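Local coordinates for catalytic domain of the nuclear inclusion protein A (nia) (Tobacco etch virus, PDB 1LVM) that cleaves peptide bonds at specific sequences as a viral cysteine protease of chymotrypsin-like fold, probably processing the tobacco etch virus polyprotein, at residues A[138-143]-A[149-154]; A[162-165]-A[170-173]. The protein carries 1 engineered substitution. All blocks are in the same frame, centred on the assembly; numbering follows the deposited sequence.

Contact 1. Residues A[138-143]-A[149-154]; sequences CTFPSS and KHWIQT
F140 and K149 lie side by side on the antiparallel arms of a beta hairpin, where K149 N donates a nearly straight hydrogen bond to F140 O (2.8 Å, 164° at the hydrogen). The second bond comes from a side chain. T139 turns its hydroxyl anti to the backbone N (chi1 -171°), which carries OG1 across to K149 O at 2.7 Å, the donor tilted 27° from the carbonyl plane. K149 is thus gripped on both its amide hydrogen and its carbonyl oxygen by neighbouring residues of the other arm. Beyond this pair W151 brings its six-membered ring back against the 138-143 arm. C138 O sits in the indole plane at its rim, 3.3 Å from CE3, and two atoms further round the ring, CH2 meets F140 CD1 at 3.7 Å. The two aromatic side chains cross at about a right angle, with F140 approaching the rim of the indole, not its face. On the turn side of the aromatic pair, K149 runs out fully extended past CG; its CG passes S142 CB at 4.1 Å, while S142 OG is hydrogen-bonded to H222. Further along, H150 turns its ring away from the opposite arm, and its NE2 makes a weak hydrogen bond back to I152 O. The hairpin joins strands 130-142 and 147-150 of the six-stranded barrel. Strand 185-189 flanks 147-150 on its other side, placing F187 against T139 and Y186 against K149, while I117 of strand 116-123 packs on T139 and H150.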
loop_
_atom_site.group_PDB
_atom_site.type_symbol
_atom_site.label_atom_id
_atom_site.label_comp_id
_atom_site.label_asym_id
_atom_site.label_seq_id
_atom_site.Cartn_x
_atom_site.Cartn_y
_atom_site.Cartn_z
ATOM N N CYS A 138 9.919 2.151 -14.951
ATOM C CA CYS A 138 9.726 0.747 -15.340
ATOM C C CYS A 138 9.979 -0.056 -14.010
ATOM O O CYS A 138 10.407 0.505 -12.999
ATOM C CB CYS A 138 10.705 0.310 -16.442
ATOM S SG CYS A 138 10.308 1.043 -18.078
ATOM N N THR A 139 9.698 -1.345 -14.023
ATOM C CA THR A 139 9.833 -2.163 -12.821
ATOM C C THR A 139 10.292 -3.548 -13.131
ATOM O O THR A 139 10.006 -4.071 -14.228
ATOM C CB THR A 139 8.449 -2.188 -12.048
ATOM O OG1 THR A 139 8.611 -2.801 -10.770
ATOM C CG2 THR A 139 7.360 -2.912 -12.841
ATOM N N PHE A 140 11.025 -4.131 -12.166
ATOM C CA PHE A 140 11.544 -5.478 -12.249
ATOM C C PHE A 140 11.501 -6.186 -10.930
ATOM O O PHE A 140 11.612 -5.542 -9.886
ATOM C CB PHE A 140 13.017 -5.474 -12.714
ATOM C CG PHE A 140 13.238 -4.767 -13.987
ATOM C CD1 PHE A 140 13.386 -3.371 -13.988
ATOM C CD2 PHE A 140 13.367 -5.488 -15.192
ATOM C CE1 PHE A 140 13.671 -2.701 -15.166
ATOM C CE2 PHE A 140 13.656 -4.824 -16.398
ATOM C CZ PHE A 140 13.808 -3.425 -16.372
ATOM N N PRO A 141 11.352 -7.538 -10.943
ATOM C CA PRO A 141 11.334 -8.203 -9.634
ATOM C C PRO A 141 12.714 -8.225 -9.014
ATOM O O PRO A 141 13.728 -8.369 -9.716
ATOM C CB PRO A 141 10.921 -9.612 -9.953
ATOM C CG PRO A 141 11.529 -9.815 -11.313
ATOM C CD PRO A 141 11.178 -8.521 -12.017
ATOM N N SER A 142 12.753 -8.098 -7.706
ATOM C CA SER A 142 14.011 -8.241 -6.973
ATOM C C SER A 142 13.879 -9.673 -6.369
ATOM O O SER A 142 13.014 -9.899 -5.527
ATOM C CB SER A 142 14.120 -7.226 -5.855
ATOM O OG SER A 142 15.298 -7.522 -5.117
ATOM N N SER A 143 14.698 -10.629 -6.809
ATOM C CA SER A 143 14.626 -12.034 -6.327
ATOM C C SER A 143 13.434 -12.809 -6.827
ATOM O O SER A 143 13.123 -12.847 -8.018
ATOM C CB SER A 143 14.546 -12.149 -4.802
ATOM O OG SER A 143 15.710 -11.670 -4.133
ATOM N N LYS A 149 11.423 -3.693 -7.814
ATOM C CA LYS A 149 12.135 -2.427 -7.826
ATOM C C LYS A 149 11.365 -1.353 -8.578
ATOM O O LYS A 149 10.708 -1.625 -9.592
ATOM C CB LYS A 149 13.491 -2.606 -8.584
ATOM C CG LYS A 149 14.471 -3.713 -8.028
ATOM C CD LYS A 149 15.845 -3.811 -8.907
ATOM C CE LYS A 149 16.841 -4.951 -8.543
ATOM N NZ LYS A 149 18.021 -5.103 -9.551
ATOM N N HIS A 150 11.505 -0.113 -8.116
ATOM C CA HIS A 150 10.903 0.974 -8.845
ATOM C C HIS A 150 11.811 2.160 -8.617
ATOM O O HIS A 150 12.591 2.160 -7.656
ATOM C CB HIS A 150 9.415 1.224 -8.427
ATOM C CG HIS A 150 9.236 2.053 -7.190
ATOM N ND1 HIS A 150 8.837 1.509 -5.977
ATOM C CD2 HIS A 150 9.396 3.384 -6.980
ATOM C CE1 HIS A 150 8.764 2.479 -5.071
ATOM N NE2 HIS A 150 9.100 3.626 -5.658
ATOM N N TRP A 151 11.773 3.146 -9.545
ATOM C CA TRP A 151 12.617 4.323 -9.411
ATOM C C TRP A 151 11.843 5.637 -9.262
ATOM O O TRP A 151 12.208 6.671 -9.816
ATOM C CB TRP A 151 13.601 4.364 -10.608
ATOM C CG TRP A 151 14.582 3.236 -10.543
ATOM C CD1 TRP A 151 15.819 3.273 -9.980
ATOM C CD2 TRP A 151 14.401 1.870 -11.016
ATOM N NE1 TRP A 151 16.421 2.031 -10.065
ATOM C CE2 TRP A 151 15.582 1.161 -10.700
ATOM C CE3 TRP A 151 13.374 1.197 -11.659
ATOM C CZ2 TRP A 151 15.758 -0.177 -11.014
ATOM C CZ3 TRP A 151 13.554 -0.155 -11.973
ATOM C CH2 TRP A 151 14.735 -0.819 -11.649
ATOM N N ILE A 152 10.750 5.596 -8.508
ATOM C CA ILE A 152 9.993 6.818 -8.224
ATOM C C ILE A 152 10.397 7.430 -6.897
ATOM O O ILE A 152 10.381 6.744 -5.888
ATOM C CB ILE A 152 8.498 6.499 -8.210
ATOM C CG1 ILE A 152 8.145 5.938 -9.592
ATOM C CG2 ILE A 152 7.682 7.759 -7.799
ATOM C CD1 ILE A 152 6.754 5.207 -9.704
ATOM N N GLN A 153 10.720 8.728 -6.871
ATOM C CA GLN A 153 11.137 9.364 -5.615
ATOM C C GLN A 153 9.989 9.311 -4.623
ATOM O O GLN A 153 8.894 9.700 -4.935
ATOM C CB GLN A 153 11.487 10.818 -5.862
ATOM C CG GLN A 153 12.911 11.100 -5.997
ATOM C CD GLN A 153 13.176 12.467 -5.477
ATOM O OE1 GLN A 153 12.531 13.420 -5.902
ATOM N NE2 GLN A 153 14.104 12.586 -4.532
ATOM N N THR A 154 10.229 8.795 -3.435
ATOM C CA THR A 154 9.155 8.709 -2.470
ATOM C C THR A 154 9.679 9.355 -1.195
ATOM O O THR A 154 10.866 9.258 -0.903
ATOM C CB THR A 154 8.836 7.262 -2.145
ATOM O OG1 THR A 154 9.967 6.694 -1.477
ATOM C CG2 THR A 154 8.600 6.472 -3.386
#

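Contact 2. Residues A[162-165]-A[170-173]; sequences PLVS and FIVG
P162 meets the branched side chain of I171 through its CB, 3.7 Å from CG2 and also near CG1 and CD1. With chi1 at -70°, I171 sets CG1 beside its backbone N and leaves CG2 anti to that nitrogen, and this methyl touches both the proline CB and L163 O. V164 points to the same face of the hairpin as I171, but the two side chains meet more loosely, CG2 to CG1 at 4.3 Å; the other methyl, V164 CG1, rests against F170 O at 3.6 Å. The L163 side chain leaves by the other face, its CB 4.1 Å from V172 CG2. Between these layers three backbone hydrogen bonds tie the arms: S165 N to F170 O, V172 N to L163 O, and L163 N to G173 O at 2.9 Å. L163 therefore bonds through its carbonyl to V172 and through its amide to G173, two residues against one, a beta bulge. V172 marks it with a near-helical psi of -2°, and G173 O receives L163 N from above its carbonyl plane. At the turn end S165 OG is hydrogen-bonded to E115. The hairpin of strands 162-165 and 171-179 is buried in the six-stranded barrel, with 162-165 bonded along its other edge to strand 116-123 through C118 and V120. I22 of helix 20-23 packs on P162, V164 and I171, whereas F187 of strand 185-189 lies against L163 and V172.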
loop_
_atom_site.group_PDB
_atom_site.type_symbol
_atom_site.label_atom_id
_atom_site.label_comp_id
_atom_site.label_asym_id
_atom_site.label_seq_id
_atom_site.Cartn_x
_atom_site.Cartn_y
_atom_site.Cartn_z
ATOM N N PRO A 162 -0.351 2.928 -3.567
ATOM C CA PRO A 162 -0.384 1.974 -4.690
ATOM C C PRO A 162 0.536 2.313 -5.869
ATOM O O PRO A 162 0.668 3.486 -6.192
ATOM C CB PRO A 162 -1.857 2.020 -5.179
ATOM C CG PRO A 162 -2.264 3.478 -4.827
ATOM C CD PRO A 162 -1.639 3.645 -3.425
ATOM N N LEU A 163 1.141 1.281 -6.464
ATOM C CA LEU A 163 1.949 1.418 -7.682
ATOM C C LEU A 163 0.889 1.001 -8.686
ATOM O O LEU A 163 0.265 -0.035 -8.494
ATOM C CB LEU A 163 3.127 0.410 -7.705
ATOM C CG LEU A 163 4.403 0.929 -7.014
ATOM C CD1 LEU A 163 4.721 2.378 -7.532
ATOM C CD2 LEU A 163 4.166 1.012 -5.530
ATOM N N VAL A 164 0.654 1.812 -9.726
ATOM C CA VAL A 164 -0.390 1.575 -10.726
ATOM C C VAL A 164 0.206 1.489 -12.141
ATOM O O VAL A 164 1.058 2.304 -12.509
ATOM C CB VAL A 164 -1.421 2.793 -10.708
ATOM C CG1 VAL A 164 -2.634 2.450 -11.571
ATOM C CG2 VAL A 164 -1.899 3.081 -9.259
ATOM N N SER A 165 -0.250 0.489 -12.887
ATOM C CA SER A 165 0.179 0.257 -14.274
ATOM C C SER A 165 -0.405 1.368 -15.161
ATOM O O SER A 165 -1.621 1.640 -15.111
ATOM C CB SER A 165 -0.440 -1.053 -14.764
ATOM O OG SER A 165 -0.251 -1.176 -16.194
ATOM N N PHE A 170 -4.453 -0.920 -13.429
ATOM C CA PHE A 170 -4.561 -1.890 -12.299
ATOM C C PHE A 170 -3.459 -1.569 -11.270
ATOM O O PHE A 170 -2.334 -1.142 -11.623
ATOM C CB PHE A 170 -4.321 -3.300 -12.763
ATOM C CG PHE A 170 -5.495 -3.939 -13.468
ATOM C CD1 PHE A 170 -6.314 -3.217 -14.348
ATOM C CD2 PHE A 170 -5.740 -5.281 -13.289
ATOM C CE1 PHE A 170 -7.381 -3.869 -15.062
ATOM C CE2 PHE A 170 -6.799 -5.935 -13.982
ATOM C CZ PHE A 170 -7.614 -5.214 -14.874
ATOM N N ILE A 171 -3.764 -1.850 -10.012
ATOM C CA ILE A 171 -2.805 -1.677 -8.914
ATOM C C ILE A 171 -1.966 -2.986 -8.867
ATOM O O ILE A 171 -2.535 -4.106 -8.828
ATOM C CB ILE A 171 -3.558 -1.500 -7.611
ATOM C CG1 ILE A 171 -4.249 -0.112 -7.678
ATOM C CG2 ILE A 171 -2.551 -1.409 -6.367
ATOM C CD1 ILE A 171 -5.242 -0.002 -6.408
ATOM N N VAL A 172 -0.639 -2.839 -8.931
ATOM C CA VAL A 172 0.236 -4.005 -8.959
ATOM C C VAL A 172 1.062 -4.168 -7.687
ATOM O O VAL A 172 1.869 -5.119 -7.578
ATOM C CB VAL A 172 1.189 -3.990 -10.197
ATOM C CG1 VAL A 172 0.351 -3.979 -11.516
ATOM C CG2 VAL A 172 2.204 -2.746 -10.111
ATOM N N GLY A 173 0.911 -3.238 -6.761
ATOM C CA GLY A 173 1.636 -3.389 -5.484
ATOM C C GLY A 173 1.551 -2.178 -4.620
ATOM O O GLY A 173 0.864 -1.196 -5.011
#

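How the contacts relate
Contacts 1 and 2 are successive beta hairpins of the same six-stranded antiparallel barrel, with centres 12 Å apart. Contact 1 closes before contact 2 opens, and strand 147-150 is followed in the chain by strand 162-165. They touch where I152 CD1 packs on L163 CD1 at 4.1 Å, an apolar contact between the chain just after strand 147-150 and strand 162-165. Strand 185-189 lies between 147-150 and 171-179 in the sheet, and strand 116-123 borders both 130-142 and 162-165, so the two hairpins form opposite parts of one closed wall. H150 of contact 1 meets the ring of H175, further along the strand 171-179 that contact 2 begins, and T154 makes a weak hydrogen bond to a side chain of the bound peptide, which places this barrel beside the substrate-binding site.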